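Local structure of ATP12 ATPase (Paracoccus denitrificans, 2R31) at residues L34-P37 with G38-L42; A108-A111 with L112-Q116; T194-A197 with L198-I201. The protein probably acts as a chaperone in the assembly of the F1-ATPase. One frame throughout, in Å; residues are numbered along the deposited sequence. Where two conformers were deposited one is given.

Overall arrangement
The three contacts follow one another along a mainly helical chain. Interaction 1 shapes the loop that leaves the small antiparallel sheet of strands 16-21, 24-29 and 32-33, before helix 47-58. Interaction 2 opens helix 110-130, the helix of a beta-alpha-beta unit with strands 104-105 and 138-139. Interaction 3 spans helix 192-199 and the start of helix 201-210. Interaction 1 lies across the centre of the chain from the others, its centre about 49 Å from that of interaction 2 and about 35 Å from that of interaction 3. Interactions 2 and 3 have centres about 15 Å apart and touch, Ile-201 packing on Leu-112, Ala-115 and Gln-116, so helices distant in sequence meet there.

Interaction 1. Residues L34-P37 with G38-L42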
loop_
_atom_site.group_PDB
_atom_site.type_symbol
_atom_site.label_atom_id
_atom_site.label_comp_id
_atom_site.label_asym_id
_atom_site.label_seq_id
_atom_site.Cartn_x
_atom_site.Cartn_y
_atom_site.Cartn_z
ATOM N N LEU A 34 0.489 -15.293 19.237
ATOM C CA LEU A 34 1.448 -15.146 18.139
ATOM C C LEU A 34 2.332 -13.948 18.406
ATOM O O LEU A 34 1.849 -12.957 18.897
ATOM C CB LEU A 34 0.643 -14.954 16.825
ATOM C CG LEU A 34 1.347 -14.726 15.526
ATOM C CD1 LEU A 34 2.243 -15.907 15.177
ATOM C CD2 LEU A 34 0.331 -14.569 14.400
ATOM N N ARG A 35 3.612 -14.072 18.092
ATOM C CA ARG A 35 4.560 -12.963 18.121
ATOM C C ARG A 35 5.049 -12.680 16.721
ATOM O O ARG A 35 4.850 -13.466 15.791
ATOM C CB ARG A 35 5.751 -13.257 19.046
ATOM C CG ARG A 35 5.353 -13.270 20.498
ATOM C CD ARG A 35 6.386 -13.488 21.525
ATOM N NE ARG A 35 5.975 -13.332 22.913
ATOM C CZ ARG A 35 6.172 -12.256 23.678
ATOM N NH1 ARG A 35 6.779 -11.157 23.215
ATOM N NH2 ARG A 35 5.734 -12.282 24.938
ATOM N N THR A 36 5.669 -11.502 16.562
ATOM C CA THR A 36 6.321 -11.214 15.292
ATOM C C THR A 36 7.595 -12.035 15.156
ATOM O O THR A 36 8.078 -12.640 16.097
ATOM C CB THR A 36 6.602 -9.720 15.146
ATOM O OG1 THR A 36 7.622 -9.361 16.084
ATOM C CG2 THR A 36 5.354 -8.862 15.393
ATOM N N PRO A 37 8.197 -12.066 13.972
ATOM C CA PRO A 37 9.445 -12.827 13.807
ATOM C C PRO A 37 10.567 -12.369 14.719
ATOM O O PRO A 37 11.370 -13.245 15.104
ATOM C CB PRO A 37 9.785 -12.612 12.331
ATOM C CG PRO A 37 8.443 -12.392 11.670
ATOM C CD PRO A 37 7.710 -11.547 12.685
ATOM N N GLY A 38 10.620 -11.102 15.075
ATOM C CA GLY A 38 11.533 -10.526 16.052
ATOM C C GLY A 38 11.060 -10.694 17.483
ATOM O O GLY A 38 11.669 -10.091 18.390
ATOM N N LYS A 39 10.008 -11.479 17.693
ATOM C CA LYS A 39 9.527 -11.832 19.028
ATOM C C LYS A 39 8.820 -10.689 19.745
ATOM O O LYS A 39 8.653 -10.684 20.956
ATOM C CB LYS A 39 10.687 -12.412 19.860
ATOM C CG LYS A 39 11.066 -13.777 19.336
ATOM C CD LYS A 39 11.849 -14.466 20.426
ATOM C CE LYS A 39 13.291 -14.698 20.005
ATOM N NZ LYS A 39 13.447 -15.320 18.650
ATOM N N GLN A 40 8.343 -9.684 19.026
ATOM C CA GLN A 40 7.552 -8.598 19.580
ATOM C C GLN A 40 6.105 -9.068 19.703
ATOM O O GLN A 40 5.676 -9.914 18.907
ATOM C CB GLN A 40 7.627 -7.335 18.741
ATOM C CG GLN A 40 9.066 -6.840 18.730
ATOM C CD GLN A 40 9.281 -5.630 17.852
ATOM O OE1 GLN A 40 8.395 -4.803 17.731
ATOM N NE2 GLN A 40 10.467 -5.587 17.280
ATOM N N PRO A 41 5.375 -8.609 20.708
ATOM C CA PRO A 41 3.978 -8.996 20.779
ATOM C C PRO A 41 3.240 -8.573 19.522
ATOM O O PRO A 41 3.377 -7.475 19.051
ATOM C CB PRO A 41 3.419 -8.281 22.006
ATOM C CG PRO A 41 4.633 -8.018 22.841
ATOM C CD PRO A 41 5.741 -7.758 21.841
ATOM N N LEU A 42 2.462 -9.457 18.908
ATOM C CA LEU A 42 1.589 -9.172 17.811
ATOM C C LEU A 42 0.270 -8.722 18.432
ATOM O O LEU A 42 -0.476 -9.528 19.003
ATOM C CB LEU A 42 1.362 -10.352 16.869
ATOM C CG LEU A 42 0.497 -10.046 15.651
ATOM C CD1 LEU A 42 1.244 -9.190 14.650
ATOM C CD2 LEU A 42 -0.010 -11.324 14.967
HETATM O O HOH W 1 -0.949 -12.295 19.046
HETATM O O HOH W 2 2.152 -11.693 21.355
HETATM O O HOH W 3 13.946 -13.280 16.324
#
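Arg-35 reaches along the turn to Lys-39 and Gln-40. Its CB lies 3.3 Å from Gln-40 O and CG remains near that oxygen, while CD comes beside Lys-39 O. With CG anti to the carbonyl carbon (chi1 -70°) and the chain extended from CG to NE, the guanidinium arrives beside Pro-41, and NH1 donates to Lys-39 O at 3.0 Å. The oxygen lies at the guanidinium edge, slightly out of its plane.

Below this arm the backbone turns as a type I turn from Thr-36 to Lys-39, closed by Lys-39 N to Thr-36 O at 2.8 Å. Thr-36 N gives a nearly straight bond to Gln-40 O, also 2.8 Å. With Lys-39 in the left-handed region (phi 73°), this is the pattern of a type I turn with a G1 bulge. Proline suits the second turn position because its ring already holds phi near -59°; Gly-38 takes the third, its N-H reaching Glu-80 of helix 70-82. Gln-40 N donates to Thr-36 OG1 at 3.0 Å, a hydroxyl that also bonds Glu-80. One water donates to Leu-34 O and Leu-42 O; a second donates to Leu-34 O and accepts only weakly from Leu-42 N.

The turn is thus tied by its own peptides, while the threonine hydroxyl and Gly-38 N fasten it to one carboxylate, and the exposed Arg-35 adds one more bond across it.

Interaction 2. Residues A108-A111 with L112-Q116; sequences APEA and LVRAQ
Glu-110 and Arg-114, one helical turn apart, are joined mainly through two waters. One donates to Glu-110 OE2 at 2.6 Å and accepts from Arg-114 NH1 at 2.9 Å; the other bridges the same OE2 to NH2. Both waters sit in the guanidinium plane at its edge, and the direct ion pair, OE2 to NH2, is long at 4.0 Å. Both CG atoms lie anti to their carbonyl carbons (chi1 -69° and -65°) and both chains are extended, which sends them out side by side; their flat ends are 87° apart, a twist that rules out a flat bidentate pair.

Inward, the first turn of helix 110-130 is made by backbone bonds. Pro-109, at the N-cap after a cis peptide, offers its carbonyl to Val-113 N at 3.1 Å in a nearly straight bond, and weakly to Leu-112 N. Proline costs little here, since N-H groups at a helix start have no carbonyl of a preceding turn to bond. Val-113 CG2 leans over Pro-109 O at 3.5 Å, and Pro-109 CD meets Leu-112 CB at 4.0 Å. The buried Leu-112 rests on Asp-202 and Phe-205 of helix 201-210.

Glu-110, in the first turn, may interact favourably with the helix dipole, but its water-mediated pairing with Arg-114 is probably only modestly stabilising.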
loop_
_atom_site.group_PDB
_atom_site.type_symbol
_atom_site.label_atom_id
_atom_site.label_comp_id
_atom_site.label_asym_id
_atom_site.label_seq_id
_atom_site.Cartn_x
_atom_site.Cartn_y
_atom_site.Cartn_z
ATOM N N ALA A 108 5.671 14.393 -25.198
ATOM C CA ALA A 108 5.442 13.817 -26.493
ATOM C C ALA A 108 5.341 12.316 -26.364
ATOM O O ALA A 108 5.852 11.732 -25.407
ATOM C CB ALA A 108 6.617 14.091 -27.424
ATOM N N PRO A 109 4.738 11.653 -27.336
ATOM C CA PRO A 109 3.929 12.236 -28.428
ATOM C C PRO A 109 2.613 12.819 -27.890
ATOM O O PRO A 109 2.190 12.604 -26.735
ATOM C CB PRO A 109 3.701 11.066 -29.372
ATOM C CG PRO A 109 3.964 9.881 -28.566
ATOM C CD PRO A 109 4.777 10.182 -27.378
ATOM N N GLU A 110 1.917 13.560 -28.747
ATOM C CA GLU A 110 0.687 14.251 -28.383
ATOM C C GLU A 110 -0.341 13.286 -27.831
ATOM O O GLU A 110 -1.028 13.587 -26.855
ATOM C CB GLU A 110 0.138 15.047 -29.550
ATOM C CG GLU A 110 1.029 16.247 -29.906
ATOM C CD GLU A 110 0.583 17.199 -30.941
ATOM O OE1 GLU A 110 1.313 18.181 -31.241
ATOM O OE2 GLU A 110 -0.531 16.978 -31.438
ATOM N N ALA A 111 -0.466 12.095 -28.446
ATOM C CA ALA A 111 -1.459 11.172 -28.021
ATOM C C ALA A 111 -1.199 10.704 -26.568
ATOM O O ALA A 111 -2.122 10.411 -25.805
ATOM C CB ALA A 111 -1.478 9.940 -28.953
ATOM N N LEU A 112 0.056 10.579 -26.164
ATOM C CA LEU A 112 0.378 10.207 -24.792
ATOM C C LEU A 112 0.055 11.333 -23.809
ATOM O O LEU A 112 -0.479 11.100 -22.720
ATOM C CB LEU A 112 1.848 9.775 -24.679
ATOM C CG LEU A 112 2.291 9.428 -23.259
ATOM C CD1 LEU A 112 1.455 8.305 -22.612
ATOM C CD2 LEU A 112 3.762 9.011 -23.334
ATOM N N VAL A 113 0.382 12.576 -24.203
ATOM C CA VAL A 113 -0.019 13.740 -23.391
ATOM C C VAL A 113 -1.490 13.729 -23.085
ATOM O O VAL A 113 -1.930 13.914 -21.932
ATOM C CB VAL A 113 0.420 15.038 -24.087
ATOM C CG1 VAL A 113 -0.113 16.244 -23.344
ATOM C CG2 VAL A 113 1.921 15.077 -24.238
ATOM N N ARG A 114 -2.309 13.449 -24.110
ATOM C CA ARG A 114 -3.752 13.407 -23.945
ATOM C C ARG A 114 -4.202 12.222 -23.085
ATOM O O ARG A 114 -5.112 12.350 -22.252
ATOM C CB ARG A 114 -4.493 13.429 -25.283
ATOM C CG ARG A 114 -4.245 14.754 -25.994
ATOM C CD ARG A 114 -5.207 14.939 -27.152
ATOM N NE ARG A 114 -4.917 16.170 -27.886
ATOM C CZ ARG A 114 -4.217 16.232 -28.986
ATOM N NH1 ARG A 114 -3.769 15.124 -29.552
ATOM N NH2 ARG A 114 -3.992 17.413 -29.526
ATOM N N ALA A 115 -3.600 11.051 -23.262
ATOM C CA ALA A 115 -3.947 9.870 -22.467
ATOM C C ALA A 115 -3.683 10.101 -20.990
ATOM O O ALA A 115 -4.452 9.734 -20.110
ATOM C CB ALA A 115 -3.212 8.627 -22.931
ATOM N N GLN A 116 -2.531 10.702 -20.686
ATOM C CA GLN A 116 -2.169 11.017 -19.310
ATOM C C GLN A 116 -3.182 12.001 -18.723
ATOM O O GLN A 116 -3.627 11.838 -17.588
ATOM C CB GLN A 116 -0.749 11.555 -19.217
ATOM C CG GLN A 116 0.378 10.550 -19.478
ATOM C CD GLN A 116 1.756 11.226 -19.567
ATOM O OE1 GLN A 116 1.844 12.385 -19.892
ATOM N NE2 GLN A 116 2.851 10.497 -19.359
HETATM O O HOH W 4 -2.235 15.131 -32.039
HETATM O O HOH W 5 -2.807 18.601 -31.969
#

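Interaction 3. Residues T194-A197 with L198-I201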
loop_
_atom_site.group_PDB
_atom_site.type_symbol
_atom_site.label_atom_id
_atom_site.label_comp_id
_atom_site.label_asym_id
_atom_site.label_seq_id
_atom_site.Cartn_x
_atom_site.Cartn_y
_atom_site.Cartn_z
ATOM N N THR A 194 -7.942 0.174 -10.116
ATOM C CA THR A 194 -7.983 1.412 -10.872
ATOM C C THR A 194 -6.696 2.221 -10.704
ATOM O O THR A 194 -6.129 2.730 -11.694
ATOM C CB THR A 194 -9.222 2.232 -10.476
ATOM O OG1 THR A 194 -10.387 1.458 -10.747
ATOM C CG2 THR A 194 -9.283 3.551 -11.198
ATOM N N ALA A 195 -6.198 2.333 -9.473
ATOM C CA ALA A 195 -4.950 3.009 -9.243
ATOM C C ALA A 195 -3.798 2.372 -10.053
ATOM O O ALA A 195 -2.974 3.032 -10.653
ATOM C CB ALA A 195 -4.576 2.979 -7.769
ATOM N N HIS A 196 -3.778 1.025 -10.042
ATOM C CA HIS A 196 -2.751 0.289 -10.799
ATOM C C HIS A 196 -2.831 0.609 -12.292
ATOM O O HIS A 196 -1.822 0.967 -12.939
ATOM C CB HIS A 196 -2.942 -1.205 -10.531
ATOM C CG HIS A 196 -1.992 -2.048 -11.312
ATOM N ND1 HIS A 196 -0.646 -2.072 -11.095
ATOM C CD2 HIS A 196 -2.319 -2.886 -12.339
ATOM C CE1 HIS A 196 -0.143 -2.971 -11.969
ATOM N NE2 HIS A 196 -1.103 -3.453 -12.708
ATOM N N ALA A 197 -4.034 0.539 -12.860
ATOM C CA ALA A 197 -4.210 0.853 -14.277
ATOM C C ALA A 197 -3.766 2.284 -14.573
ATOM O O ALA A 197 -3.023 2.540 -15.575
ATOM C CB ALA A 197 -5.640 0.594 -14.686
ATOM N N LEU A 198 -4.183 3.233 -13.754
ATOM C CA LEU A 198 -3.801 4.636 -13.989
ATOM C C LEU A 198 -2.295 4.806 -13.976
ATOM O O LEU A 198 -1.730 5.598 -14.719
ATOM C CB LEU A 198 -4.442 5.576 -12.964
ATOM C CG LEU A 198 -5.931 5.750 -13.097
ATOM C CD1 LEU A 198 -6.460 6.562 -11.917
ATOM C CD2 LEU A 198 -6.302 6.435 -14.416
ATOM N N SER A 199 -1.629 4.057 -13.088
ATOM C CA SER A 199 -0.200 4.208 -12.927
ATOM C C SER A 199 0.587 3.725 -14.150
ATOM O O SER A 199 1.730 4.091 -14.312
ATOM C CB SER A 199 0.313 3.481 -11.705
ATOM O OG SER A 199 0.385 2.064 -11.894
ATOM N N ARG A 200 -0.054 2.890 -14.968
ATOM C CA ARG A 200 0.571 2.227 -16.122
ATOM C C ARG A 200 0.306 2.911 -17.449
ATOM O O ARG A 200 0.620 2.309 -18.481
ATOM C CB ARG A 200 0.125 0.771 -16.212
ATOM C CG ARG A 200 0.505 -0.099 -15.095
ATOM C CD ARG A 200 0.220 -1.522 -15.471
ATOM N NE ARG A 200 1.096 -1.988 -16.493
ATOM C CZ ARG A 200 1.255 -2.848 -17.423
ATOM N NH1 ARG A 200 0.261 -3.688 -17.727
ATOM N NH2 ARG A 200 2.318 -3.025 -18.230
ATOM N N ILE A 201 -0.227 4.116 -17.479
ATOM C CA ILE A 201 -0.594 4.705 -18.771
ATOM C C ILE A 201 0.576 4.758 -19.721
ATOM O O ILE A 201 0.401 4.427 -20.913
ATOM C CB ILE A 201 -1.280 6.098 -18.568
ATOM C CG1 ILE A 201 -2.690 5.903 -18.018
ATOM C CG2 ILE A 201 -1.259 6.918 -19.824
ATOM C CD1 ILE A 201 -3.420 7.177 -17.607
HETATM O O HOH W 6 1.209 0.130 -10.201
#
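The imidazole of His-196 has the aliphatic part of Arg-200 over one face: CG stands 4.3 Å above the ring plane, offset toward the rim, and Arg-200 CD comes to 3.6 Å from His-196 NE2. The guanidinium continues beyond the ring at 30° to its plane, carried there by a bend at chi3 (69°), so methylenes rather than charge do the touching. Its nitrogens form salt bridges with Glu-203 and Glu-217, which probably offset its charge. At the ring's other nitrogen a water lies 3.0 Å from ND1 and donates to Ser-199 OG at 2.7 Å. Ala-220 and Leu-224 of helix 214-236 pack on the buried His-196 side chain.

Ser-199 turns its hydroxyl back toward the preceding turn, OG lying between the backbone N and the carbonyl carbon (chi1 76°), and gives its proton to His-196 O at 2.7 Å. That carbonyl is also weakly approached by Arg-200 N, whose better bond is with Ala-197 O at 3.1 Å. Here helix 192-199 gives way to helix 201-210, with Arg-200 in the N-cap position of the second, and the short-range bond to Ala-197 O marks a tightened turn.

On another side of the helix, Leu-198 lies alongside Thr-194. Leu-198 CG packs on Thr-194 O at 3.3 Å, and its CD1 meets Thr-194 CG2 at 4.2 Å. The threonine methyl supplies the apolar side of that pair while its OG1 bonds Asp-191. Leu-198 also touches Leu-123 of helix 110-130 and Leu-181 of helix 179-186, where an aliphatic side chain suits the apolar neighbours.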